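PDB 2IUY: glycosyltransferase from Streptomyces viridochromogenes, which probably transfers a sugar from a nucleotide donor, as a retaining GT-B enzyme of family GT4 in the biosynthesis of the antibiotic avilamycin A. Local coordinates for residues 150-155 / 224-229; 163-168 / 231-236; 260-265 / 309-314. All blocks are in the same frame, centred on the assembly; numbering follows the deposited sequence.

In the fold
All three contacts lie on one side of the chain's centre, in the half of the GT-B fold built on the parallel sheet that contains strands 165-168 and 234-237. Contact 2 pairs these two strands. Helix 222-231, which carries one half of contact 1, runs into strand 234-237, so contacts 1 and 2 interleave along the chain; contact 3 opens after both have closed. The centre of contact 2 is about 13 Å from those of contacts 1 and 3, which lie about 11 Å apart. Contacts 1 and 3 meet where the carboxylate of Glu-260 is hydrogen-bonded by Tyr-152 and salt-bridged by Arg-225; Glu-260 and Arg-225 belong to the UDP site.

Contact 1. Residues 150-155 / 224-229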
loop_
_atom_site.group_PDB
_atom_site.type_symbol
_atom_site.label_atom_id
_atom_site.label_comp_id
_atom_site.label_asym_id
_atom_site.label_seq_id
_atom_site.Cartn_x
_atom_site.Cartn_y
_atom_site.Cartn_z
ATOM N N ALA A 150 3.566 9.648 -11.846
ATOM C CA ALA A 150 4.030 11.037 -11.627
ATOM C C ALA A 150 4.579 11.223 -10.228
ATOM O O ALA A 150 5.367 12.108 -9.991
ATOM C CB ALA A 150 2.895 12.093 -11.909
ATOM N N ARG A 151 4.155 10.401 -9.284
ATOM C CA ARG A 151 4.631 10.523 -7.904
ATOM C C ARG A 151 5.967 9.816 -7.698
ATOM O O ARG A 151 6.551 9.928 -6.614
ATOM C CB ARG A 151 3.601 9.975 -6.903
ATOM C CG ARG A 151 2.392 10.890 -6.692
ATOM C CD ARG A 151 1.696 10.701 -5.334
ATOM N NE ARG A 151 0.479 11.530 -5.266
ATOM C CZ ARG A 151 0.361 12.760 -4.742
ATOM N NH1 ARG A 151 1.390 13.388 -4.189
ATOM N NH2 ARG A 151 -0.821 13.387 -4.785
ATOM N N TYR A 152 6.410 9.057 -8.703
ATOM C CA TYR A 152 7.619 8.235 -8.590
ATOM C C TYR A 152 8.657 8.644 -9.620
ATOM O O TYR A 152 8.358 9.391 -10.582
ATOM C CB TYR A 152 7.296 6.717 -8.642
ATOM C CG TYR A 152 6.367 6.375 -7.483
ATOM C CD1 TYR A 152 6.869 6.016 -6.216
ATOM C CD2 TYR A 152 4.985 6.522 -7.629
ATOM C CE1 TYR A 152 5.991 5.783 -5.143
ATOM C CE2 TYR A 152 4.126 6.298 -6.572
ATOM C CZ TYR A 152 4.624 5.932 -5.355
ATOM O OH TYR A 152 3.699 5.728 -4.364
ATOM N N ARG A 153 9.877 8.159 -9.404
ATOM C CA ARG A 153 10.945 8.416 -10.341
ATOM C C ARG A 153 10.672 7.680 -11.651
ATOM O O ARG A 153 10.226 6.513 -11.672
ATOM C CB ARG A 153 12.309 8.024 -9.772
ATOM C CG ARG A 153 12.742 8.754 -8.535
ATOM C CD ARG A 153 13.159 10.209 -8.774
ATOM N NE ARG A 153 13.514 10.828 -7.494
ATOM C CZ ARG A 153 12.864 11.840 -6.922
ATOM N NH1 ARG A 153 11.837 12.429 -7.536
ATOM N NH2 ARG A 153 13.286 12.312 -5.741
ATOM N N SER A 154 10.991 8.374 -12.727
ATOM C CA SER A 154 10.723 7.943 -14.056
ATOM C C SER A 154 12.002 7.484 -14.718
ATOM O O SER A 154 13.105 7.694 -14.196
ATOM C CB SER A 154 10.117 9.116 -14.831
ATOM O OG SER A 154 11.129 10.076 -15.081
ATOM N N ALA A 155 11.874 6.865 -15.884
ATOM C CA ALA A 155 13.050 6.473 -16.681
ATOM C C ALA A 155 13.925 7.703 -17.020
ATOM O O ALA A 155 15.162 7.636 -16.948
ATOM C CB ALA A 155 12.621 5.736 -17.939
ATOM N N ARG A 224 13.992 11.161 -0.293
ATOM C CA ARG A 224 14.918 10.023 -0.141
ATOM C C ARG A 224 14.209 8.696 -0.412
ATOM O O ARG A 224 14.722 7.833 -1.085
ATOM C CB ARG A 224 15.674 10.014 1.219
ATOM C CG ARG A 224 16.483 8.696 1.388
ATOM C CD ARG A 224 17.909 8.732 1.927
ATOM N NE ARG A 224 17.834 8.729 3.351
ATOM C CZ ARG A 224 18.488 7.967 4.210
ATOM N NH1 ARG A 224 19.431 7.082 3.882
ATOM N NH2 ARG A 224 18.193 8.177 5.473
ATOM N N ARG A 225 13.013 8.556 0.113
ATOM C CA ARG A 225 12.155 7.417 -0.130
ATOM C C ARG A 225 12.035 7.002 -1.623
ATOM O O ARG A 225 12.163 5.822 -1.987
ATOM C CB ARG A 225 10.794 7.764 0.420
ATOM C CG ARG A 225 9.907 6.581 0.603
ATOM C CD ARG A 225 8.448 7.003 0.677
ATOM N NE ARG A 225 7.670 5.788 0.774
ATOM C CZ ARG A 225 6.783 5.380 -0.130
ATOM N NH1 ARG A 225 6.482 6.121 -1.194
ATOM N NH2 ARG A 225 6.189 4.224 0.077
ATOM N N LEU A 226 11.795 8.010 -2.465
ATOM C CA LEU A 226 11.670 7.864 -3.900
ATOM C C LEU A 226 12.945 7.443 -4.577
ATOM O O LEU A 226 12.924 6.557 -5.427
ATOM C CB LEU A 226 11.249 9.195 -4.485
ATOM C CG LEU A 226 9.904 9.773 -4.119
ATOM C CD1 LEU A 226 9.740 10.971 -5.073
ATOM C CD2 LEU A 226 8.731 8.716 -4.232
ATOM N N ASP A 227 14.055 8.091 -4.210
ATOM C CA ASP A 227 15.362 7.704 -4.733
ATOM C C ASP A 227 15.727 6.269 -4.333
ATOM O O ASP A 227 16.228 5.513 -5.162
ATOM C CB ASP A 227 16.459 8.650 -4.234
ATOM C CG ASP A 227 16.322 10.070 -4.793
ATOM O OD1 ASP A 227 16.016 10.203 -5.997
ATOM O OD2 ASP A 227 16.552 11.045 -4.028
ATOM N N LEU A 228 15.482 5.895 -3.076
ATOM C CA LEU A 228 15.766 4.515 -2.610
ATOM C C LEU A 228 14.992 3.484 -3.431
ATOM O O LEU A 228 15.537 2.483 -3.895
ATOM C CB LEU A 228 15.436 4.390 -1.108
ATOM C CG LEU A 228 16.409 5.041 -0.110
ATOM C CD1 LEU A 228 15.857 4.894 1.328
ATOM C CD2 LEU A 228 17.795 4.417 -0.215
ATOM N N LEU A 229 13.708 3.763 -3.632
ATOM C CA LEU A 229 12.827 2.892 -4.430
ATOM C C LEU A 229 13.368 2.627 -5.835
ATOM O O LEU A 229 13.377 1.482 -6.311
ATOM C CB LEU A 229 11.431 3.512 -4.526
ATOM C CG LEU A 229 10.199 2.984 -3.784
ATOM C CD1 LEU A 229 10.347 1.688 -2.970
ATOM C CD2 LEU A 229 9.415 4.101 -3.045
HETATM O O HOH W 1 10.627 6.431 -6.935
#
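Arg-153 reaches from the loop after the 3-10 turn to the flank of helix 222-231. Its CB points at the helix, and CG, anti to the carbonyl carbon, passes 3.8 Å from the backbone O of Leu-226. The chain then bends at chi2 (-73°), so that CD approaches OD1 of Asp-227 and NE comes to 3.0 Å from the same oxygen. The NE-H...OD1 bond is nearly straight (166°), and OD1 lies close to the guanidinium plane, but NE meets it from above the carboxylate plane, the two flat groups being turned 45° apart. A weak second bond from NH2 to OD1 completes the salt bridge. CD1 of Leu-226 sits over one guanidinium face, toward its rim, 3.5 Å from NH1 of Arg-153.

The other methyl of Leu-226, CD2, lies 3.4 Å from the carbonyl O of Arg-151 and 3.8 Å from CD1 of Tyr-152, whose ring comes obliquely to it. NH1 of Arg-225 and CD2 of Leu-229 approach the edge of that ring. One water links the two backbones, accepting from N of Arg-153 and donating to O of Leu-226 at 2.8 Å, and lies at the edge of the Tyr-152 ring, in its plane.

The polar ends continue beyond the contact. Arg-153 NH2 also bridges to Glu-223, giving its cation two acids one helical turn apart, while Tyr-152 OH and Arg-225 NH2 bind the two carboxylate oxygens of Glu-260. Arg-225 and Glu-260 are both seen to bind UDP in this protein, although no nucleotide occupies the site in this chain. Their pairing probably keeps Glu-260 ionised, and the tyrosine hydroxyl, as a second-shell group, probably helps fix the rotation of its carboxylate beside the nucleotide site.

Contact 2. Residues 163-168 / 231-236; sequences DFLLFM and SAHAVL
Two parallel strands, 165-168 and 234-236, pair with Leu-166 opposite Val-235 at a CA-CA distance of 4.7 Å. The ladder is firmest at its C-terminal end, where N of Leu-236 gives a straight bond of 2.9 Å to O of Leu-166, in the carbonyl plane; the bond from Leu-166 N to Ala-234 O is weak. Ahead of the strands, His-233 N meets Phe-164 O almost along the C=O axis.

Just past the end of helix 222-231, the small CB of Ala-232 fits between the Phe-164 ring and Leu-166, 3.6 Å from CE1 of the one and from CB of the other; its CA lies over the ring in a CH-pi contact. Phe-164 takes the crowded first torsion (chi1 70°), which swings the ring toward this alanine and sets its edge, at CZ, 3.3 Å from OG of Ser-231, an oxygen already hydrogen-bonded to the backbone O of Asp-227. Leu-166 CD2 and Val-235 CG2 lie side by side, pointing the same way. The other sheet face carries Leu-165, whose CD2 rests against CB of Ala-234 and whose CD1 reaches CD1 of Leu-236.

Helix 222-231 packs against Phe-164 and Leu-166 through Leu-228 and Leu-229; helix 177-187 against Leu-165 and Leu-236. Strand 191-194 flanks 165-168 on its other side, making these the two central strands of the six-stranded, Rossmann-like parallel sheet of a GT-B half, with helices on both faces.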
loop_
_atom_site.group_PDB
_atom_site.type_symbol
_atom_site.label_atom_id
_atom_site.label_comp_id
_atom_site.label_asym_id
_atom_site.label_seq_id
_atom_site.Cartn_x
_atom_site.Cartn_y
_atom_site.Cartn_z
ATOM N N ASP A 163 23.884 -1.127 -5.671
ATOM C CA ASP A 163 24.062 -2.573 -5.548
ATOM C C ASP A 163 23.271 -3.122 -4.405
ATOM O O ASP A 163 23.193 -4.333 -4.252
ATOM C CB ASP A 163 25.539 -2.928 -5.390
ATOM C CG ASP A 163 26.269 -2.985 -6.741
ATOM O OD1 ASP A 163 25.719 -3.618 -7.692
ATOM O OD2 ASP A 163 27.385 -2.413 -6.847
ATOM N N PHE A 164 22.683 -2.228 -3.605
ATOM C CA PHE A 164 21.979 -2.625 -2.372
ATOM C C PHE A 164 20.590 -3.220 -2.694
ATOM O O PHE A 164 19.948 -2.792 -3.667
ATOM C CB PHE A 164 21.916 -1.463 -1.367
ATOM C CG PHE A 164 20.981 -0.304 -1.774
ATOM C CD1 PHE A 164 19.593 -0.353 -1.512
ATOM C CD2 PHE A 164 21.496 0.836 -2.398
ATOM C CE1 PHE A 164 18.756 0.695 -1.869
ATOM C CE2 PHE A 164 20.659 1.874 -2.775
ATOM C CZ PHE A 164 19.285 1.803 -2.522
ATOM N N LEU A 165 20.157 -4.208 -1.897
ATOM C CA LEU A 165 18.734 -4.667 -1.882
ATOM C C LEU A 165 17.958 -3.776 -0.891
ATOM O O LEU A 165 18.583 -3.047 -0.120
ATOM C CB LEU A 165 18.614 -6.141 -1.539
ATOM C CG LEU A 165 19.439 -7.112 -2.420
ATOM C CD1 LEU A 165 19.203 -8.622 -2.076
ATOM C CD2 LEU A 165 19.200 -6.854 -3.908
ATOM N N LEU A 166 16.637 -3.755 -0.954
ATOM C CA LEU A 166 15.906 -2.748 -0.186
ATOM C C LEU A 166 14.702 -3.361 0.482
ATOM O O LEU A 166 13.898 -4.010 -0.185
ATOM C CB LEU A 166 15.439 -1.573 -1.049
ATOM C CG LEU A 166 14.544 -0.535 -0.345
ATOM C CD1 LEU A 166 15.309 0.292 0.696
ATOM C CD2 LEU A 166 13.912 0.425 -1.382
ATOM N N PHE A 167 14.592 -3.149 1.801
ATOM C CA PHE A 167 13.402 -3.528 2.501
ATOM C C PHE A 167 12.747 -2.225 2.960
ATOM O O PHE A 167 13.397 -1.403 3.581
ATOM C CB PHE A 167 13.729 -4.462 3.688
ATOM C CG PHE A 167 12.560 -4.731 4.573
ATOM C CD1 PHE A 167 11.813 -5.909 4.432
ATOM C CD2 PHE A 167 12.188 -3.797 5.569
ATOM C CE1 PHE A 167 10.681 -6.146 5.277
ATOM C CE2 PHE A 167 11.080 -4.032 6.397
ATOM C CZ PHE A 167 10.335 -5.227 6.237
HETATM N N MSE A 168 11.467 -2.049 2.645
HETATM C CA MSE A 168 10.787 -0.818 2.967
HETATM C C MSE A 168 9.434 -1.087 3.606
HETATM O O MSE A 168 8.463 -1.470 2.923
HETATM C CB MSE A 168 10.666 0.093 1.719
HETATM C CG MSE A 168 9.994 1.396 2.086
HETATM SE SE MSE A 168 10.027 2.653 0.661
HETATM C CE MSE A 168 11.855 3.284 0.911
ATOM N N SER A 231 16.688 3.469 -6.958
ATOM C CA SER A 231 18.106 3.153 -7.026
ATOM C C SER A 231 18.373 1.705 -6.571
ATOM O O SER A 231 19.403 1.103 -6.923
ATOM C CB SER A 231 18.897 4.171 -6.180
ATOM O OG SER A 231 18.547 4.102 -4.808
ATOM N N ALA A 232 17.435 1.101 -5.838
ATOM C CA ALA A 232 17.725 -0.233 -5.306
ATOM C C ALA A 232 17.936 -1.252 -6.414
ATOM O O ALA A 232 17.236 -1.234 -7.413
ATOM C CB ALA A 232 16.616 -0.699 -4.340
ATOM N N HIS A 233 18.834 -2.213 -6.202
ATOM C CA HIS A 233 18.916 -3.350 -7.114
ATOM C C HIS A 233 17.577 -4.151 -7.175
ATOM O O HIS A 233 17.096 -4.553 -8.248
ATOM C CB HIS A 233 20.131 -4.224 -6.740
ATOM C CG HIS A 233 20.371 -5.355 -7.690
ATOM N ND1 HIS A 233 21.263 -5.269 -8.734
ATOM C CD2 HIS A 233 19.802 -6.581 -7.787
ATOM C CE1 HIS A 233 21.241 -6.394 -9.432
ATOM N NE2 HIS A 233 20.356 -7.206 -8.885
ATOM N N ALA A 234 16.964 -4.384 -6.013
ATOM C CA ALA A 234 15.690 -5.077 -5.966
ATOM C C ALA A 234 15.076 -4.731 -4.646
ATOM O O ALA A 234 15.780 -4.337 -3.733
ATOM C CB ALA A 234 15.837 -6.650 -6.105
ATOM N N VAL A 235 13.753 -4.871 -4.573
ATOM C CA VAL A 235 13.022 -4.698 -3.314
ATOM C C VAL A 235 12.609 -6.085 -2.848
ATOM O O VAL A 235 12.279 -6.933 -3.656
ATOM C CB VAL A 235 11.797 -3.738 -3.508
ATOM C CG1 VAL A 235 10.756 -3.915 -2.388
ATOM C CG2 VAL A 235 12.299 -2.265 -3.591
ATOM N N LEU A 236 12.653 -6.302 -1.547
ATOM C CA LEU A 236 12.331 -7.571 -0.923
ATOM C C LEU A 236 11.052 -7.356 -0.107
ATOM O O LEU A 236 11.012 -6.551 0.853
ATOM C CB LEU A 236 13.491 -8.012 -0.016
ATOM C CG LEU A 236 14.919 -8.061 -0.594
ATOM C CD1 LEU A 236 15.914 -8.755 0.429
ATOM C CD2 LEU A 236 14.991 -8.777 -1.964
HETATM O O HOH W 2 9.999 -4.242 1.318
#

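Contact 3. Residues 260-265 / 309-314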
loop_
_atom_site.group_PDB
_atom_site.type_symbol
_atom_site.label_atom_id
_atom_site.label_comp_id
_atom_site.label_asym_id
_atom_site.label_seq_id
_atom_site.Cartn_x
_atom_site.Cartn_y
_atom_site.Cartn_z
ATOM N N GLU A 260 4.983 0.315 -5.940
ATOM C CA GLU A 260 5.924 1.437 -5.758
ATOM C C GLU A 260 7.310 1.140 -6.301
ATOM O O GLU A 260 7.856 1.952 -7.028
ATOM C CB GLU A 260 5.997 1.869 -4.290
ATOM C CG GLU A 260 4.662 2.505 -3.920
ATOM C CD GLU A 260 4.648 3.194 -2.599
ATOM O OE1 GLU A 260 4.864 2.514 -1.589
ATOM O OE2 GLU A 260 4.392 4.434 -2.584
ATOM N N ALA A 261 7.872 -0.007 -5.932
ATOM C CA ALA A 261 9.154 -0.412 -6.478
ATOM C C ALA A 261 9.079 -0.484 -7.989
ATOM O O ALA A 261 9.877 0.114 -8.669
ATOM C CB ALA A 261 9.617 -1.773 -5.839
ATOM N N ALA A 262 8.095 -1.206 -8.525
ATOM C CA ALA A 262 8.096 -1.513 -9.943
ATOM C C ALA A 262 7.865 -0.264 -10.793
ATOM O O ALA A 262 8.552 -0.040 -11.802
ATOM C CB ALA A 262 7.047 -2.595 -10.243
ATOM N N VAL A 263 6.936 0.576 -10.398
ATOM C CA VAL A 263 6.728 1.831 -11.152
ATOM C C VAL A 263 7.974 2.740 -11.037
ATOM O O VAL A 263 8.156 3.646 -11.853
ATOM C CB VAL A 263 5.507 2.554 -10.678
ATOM C CG1 VAL A 263 5.870 3.438 -9.450
ATOM C CG2 VAL A 263 4.947 3.428 -11.784
ATOM N N SER A 264 8.818 2.509 -10.025
ATOM C CA SER A 264 10.092 3.251 -9.930
ATOM C C SER A 264 11.201 2.521 -10.694
ATOM O O SER A 264 12.366 2.898 -10.582
ATOM C CB SER A 264 10.553 3.452 -8.484
ATOM O OG SER A 264 9.535 4.032 -7.682
ATOM N N GLY A 265 10.828 1.492 -11.464
ATOM C CA GLY A 265 11.792 0.710 -12.253
ATOM C C GLY A 265 12.583 -0.336 -11.486
ATOM O O GLY A 265 13.731 -0.612 -11.826
ATOM N N ASP A 309 12.447 -1.287 -17.437
ATOM C CA ASP A 309 11.425 -0.981 -18.425
ATOM C C ASP A 309 10.237 -1.926 -18.316
ATOM O O ASP A 309 9.100 -1.509 -18.396
ATOM C CB ASP A 309 11.983 -1.026 -19.857
ATOM C CG ASP A 309 12.842 0.171 -20.196
ATOM O OD1 ASP A 309 13.137 0.979 -19.290
ATOM O OD2 ASP A 309 13.248 0.302 -21.392
ATOM N N GLU A 310 10.537 -3.207 -18.169
ATOM C CA GLU A 310 9.575 -4.255 -17.997
ATOM C C GLU A 310 8.707 -4.097 -16.740
ATOM O O GLU A 310 7.478 -4.284 -16.781
ATOM C CB GLU A 310 10.371 -5.580 -17.910
ATOM C CG GLU A 310 9.513 -6.789 -17.724
ATOM C CD GLU A 310 10.132 -8.130 -18.198
ATOM O OE1 GLU A 310 11.339 -8.208 -18.605
ATOM O OE2 GLU A 310 9.355 -9.123 -18.137
ATOM N N VAL A 311 9.344 -3.830 -15.594
ATOM C CA VAL A 311 8.570 -3.692 -14.342
ATOM C C VAL A 311 7.752 -2.408 -14.304
ATOM O O VAL A 311 6.645 -2.392 -13.763
ATOM C CB VAL A 311 9.431 -3.894 -13.056
ATOM C CG1 VAL A 311 10.083 -5.261 -13.050
ATOM C CG2 VAL A 311 10.475 -2.830 -12.884
ATOM N N ARG A 312 8.269 -1.328 -14.876
ATOM C CA ARG A 312 7.496 -0.097 -14.956
ATOM C C ARG A 312 6.251 -0.246 -15.849
ATOM O O ARG A 312 5.176 0.274 -15.526
ATOM C CB ARG A 312 8.362 1.083 -15.394
ATOM C CG ARG A 312 7.614 2.442 -15.450
ATOM C CD ARG A 312 8.523 3.601 -14.874
ATOM N NE ARG A 312 9.899 3.361 -15.262
ATOM C CZ ARG A 312 10.974 3.817 -14.646
ATOM N NH1 ARG A 312 10.889 4.548 -13.564
ATOM N NH2 ARG A 312 12.158 3.480 -15.122
ATOM N N ARG A 313 6.148 -0.671 -16.926
ATOM C CA ARG A 313 5.254 -1.154 -17.953
ATOM C C ARG A 313 4.162 -2.017 -17.328
ATOM O O ARG A 313 3.038 -1.823 -17.601
ATOM C CB ARG A 313 5.973 -1.977 -19.050
ATOM C CG ARG A 313 5.027 -2.447 -20.222
ATOM C CD ARG A 313 5.598 -3.228 -21.420
ATOM N NE ARG A 313 4.486 -3.510 -22.256
ATOM C CZ ARG A 313 3.886 -2.826 -23.196
ATOM N NH1 ARG A 313 4.044 -1.568 -23.504
ATOM N NH2 ARG A 313 2.939 -3.477 -23.769
ATOM N N ALA A 314 4.699 -3.187 -16.733
ATOM C CA ALA A 314 3.791 -4.016 -15.949
ATOM C C ALA A 314 3.048 -3.246 -14.858
ATOM O O ALA A 314 1.839 -3.448 -14.694
ATOM C CB ALA A 314 4.520 -5.246 -15.321
#
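The guanidinium of Arg-312 is the flat group here, and the peptide turn ending helix 256-263 lies against it. Over one face, displaced toward the rim, stands the backbone N of Gly-265, 3.7 Å from NH1. The carbonyl O of Val-263 comes in obliquely and takes a weak hydrogen bond from the same NH1 at 3.3 Å. Arg-312 starts with CG anti to the backbone N (chi1 -178°), then bends at chi2 and at chi3 (37°), which folds the chain back over the turn. CD is thereby pressed to 3.0 Å from O of Val-263, a tight approach. NH1 also lies close to O of Arg-153, so the group is lodged between the helix end and the loop of contact 1.

Beside it, Val-311 points at the turn. Its CB meets CB of Ala-262 at 3.9 Å, and CG2, in the crowded position between backbone N and carbonyl carbon, rests 3.6 Å from C of Gly-265. CA of Arg-312 approaches O of Ala-262 in a CA-H...O contact, bringing the two backbones close together.

Within the turn, OG of Ser-264 donates to O of Glu-260 at 2.8 Å. Gly-265, at positive phi (79°), has no side chain where Arg-312 NH2 passes. It is the C-prime residue of a Schellman motif, with Thr-266 N bonded to Ala-261 O and Gly-265 N to Ala-262 O. In this GT-B fold, helix 308-319 thus packs against the C-terminal end of the helix that carries the UDP-binding Glu-260.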